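Local coordinates for putative cell adhesion protein (Bacteroides thetaiotaomicron, PDB 4DGU) that is a putative cell adhesion protein of the fimbrillin-like family, probably a pilus component of this gut bacterium, at residues I46-S51 / V121-K126. Numbering follows the deposited sequence.
Sequences ISMAAS and VSLKFK
Leu123 meets both Ile46 and selenomethionine Met48 through a single methyl, CD1. Its closer partner is Ile46: the end methyls of the two side chains meet head-on, with Ile46 CD1 3.7 Å from Leu123 CD1. In Ile46, CG1 is tucked in the cleft flanked by the backbone N and C (chi1 60°), and the extended chi2 of 151° carries CD1 across to the leucine. The second branch of the isoleucine approaches the Phe125 ring obliquely, Ile46 CG2 lying 4.3 Å from Phe125 CZ. Met48 arrives differently: CG is anti to the backbone N and the chain bends only at chi3, placing Met48 SE 4.0 Å from Leu123 CD1 as the two side chains cross. The contact is wholly apolar, without a hydrogen bond between the segments. The axes of the short strand segments come no closer than 11.5 Å, at 115°, consistent with side chains meeting across the interior between two parts of one mixed sheet, in this fimbrillin-like protein, rather than with neighbouring strands. Strands 77-83 and 108-114 connect the two within that sheet, and Ala81, on the first of them, touches both Ile46 and Leu123. Met48 also touches Ile16 of strand 13-20, while Leu108 and Ile40 pack against Phe125.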
# COMPACT_ATOMS: atom_id res chain seq x y z
N ILE A 46 27.63 14.69 -22.83
CA ILE A 46 27.44 14.67 -21.37
C ILE A 46 28.49 15.58 -20.73
O ILE A 46 29.56 15.79 -21.31
CB ILE A 46 27.50 13.24 -20.74
CG1 ILE A 46 28.88 12.56 -21.00
CG2 ILE A 46 26.32 12.35 -21.15
CD1 ILE A 46 29.28 11.61 -19.99
N SER A 47 28.18 16.12 -19.54
CA SER A 47 29.12 16.87 -18.72
C SER A 47 29.70 15.88 -17.75
O SER A 47 28.96 15.31 -16.95
CB SER A 47 28.42 18.01 -17.97
OG SER A 47 27.88 18.93 -18.88
N MSE A 48 30.99 15.61 -17.84
CA MSE A 48 31.60 14.64 -16.95
C MSE A 48 32.76 15.25 -16.15
O MSE A 48 33.46 16.12 -16.66
CB MSE A 48 32.06 13.44 -17.76
CG MSE A 48 32.53 12.32 -16.89
SE MSE A 48 33.02 10.77 -17.88
CE MSE A 48 34.52 11.47 -18.87
N ALA A 49 32.91 14.84 -14.89
CA ALA A 49 33.97 15.28 -13.99
C ALA A 49 34.42 14.15 -13.06
O ALA A 49 33.65 13.24 -12.74
CB ALA A 49 33.49 16.45 -13.14
N ALA A 50 35.69 14.21 -12.66
CA ALA A 50 36.23 13.37 -11.63
C ALA A 50 35.98 14.13 -10.35
O ALA A 50 35.94 15.37 -10.38
CB ALA A 50 37.71 13.12 -11.84
N SER A 51 35.81 13.41 -9.22
CA SER A 51 35.54 14.04 -7.93
C SER A 51 36.50 15.23 -7.65
O SER A 51 37.71 15.15 -7.89
CB SER A 51 35.61 13.00 -6.80
OG SER A 51 36.01 13.52 -5.54
N VAL A 121 35.17 2.76 -18.83
CA VAL A 121 34.55 3.28 -17.62
C VAL A 121 33.02 3.24 -17.86
O VAL A 121 32.54 3.86 -18.80
CB VAL A 121 35.10 4.69 -17.26
CG1 VAL A 121 34.25 5.38 -16.18
CG2 VAL A 121 36.57 4.61 -16.84
N SER A 122 32.29 2.45 -17.05
CA SER A 122 30.83 2.34 -17.18
C SER A 122 30.11 3.31 -16.26
O SER A 122 30.16 3.14 -15.04
CB SER A 122 30.36 0.92 -16.88
OG SER A 122 31.08 -0.02 -17.66
N LEU A 123 29.46 4.31 -16.83
CA LEU A 123 28.68 5.28 -16.07
C LEU A 123 27.29 4.71 -15.83
O LEU A 123 26.61 4.35 -16.80
CB LEU A 123 28.58 6.64 -16.79
CG LEU A 123 29.81 7.53 -16.79
CD1 LEU A 123 29.66 8.60 -17.80
CD2 LEU A 123 30.03 8.17 -15.41
N LYS A 124 26.89 4.64 -14.54
CA LYS A 124 25.57 4.12 -14.09
C LYS A 124 24.62 5.29 -13.90
O LYS A 124 24.65 5.97 -12.86
CB LYS A 124 25.69 3.26 -12.80
CG LYS A 124 26.77 2.17 -12.83
CD LYS A 124 26.36 0.93 -13.58
CE LYS A 124 27.15 -0.29 -13.17
NZ LYS A 124 26.61 -0.90 -11.91
N PHE A 125 23.76 5.52 -14.91
CA PHE A 125 22.83 6.62 -14.88
C PHE A 125 21.50 6.34 -14.15
O PHE A 125 20.83 5.32 -14.38
CB PHE A 125 22.52 7.09 -16.30
CG PHE A 125 23.61 7.96 -16.89
CD1 PHE A 125 24.68 7.40 -17.58
CD2 PHE A 125 23.56 9.35 -16.74
CE1 PHE A 125 25.68 8.21 -18.12
CE2 PHE A 125 24.57 10.16 -17.27
CZ PHE A 125 25.62 9.58 -17.96
N LYS A 126 21.15 7.25 -13.25
CA LYS A 126 19.88 7.38 -12.58
C LYS A 126 19.05 8.41 -13.39
O LYS A 126 19.64 9.39 -13.84
CB LYS A 126 20.07 7.90 -11.14
CG LYS A 126 20.82 6.98 -10.19
CD LYS A 126 21.01 7.65 -8.83
CE LYS A 126 21.72 6.77 -7.82
NZ LYS A 126 22.08 7.57 -6.61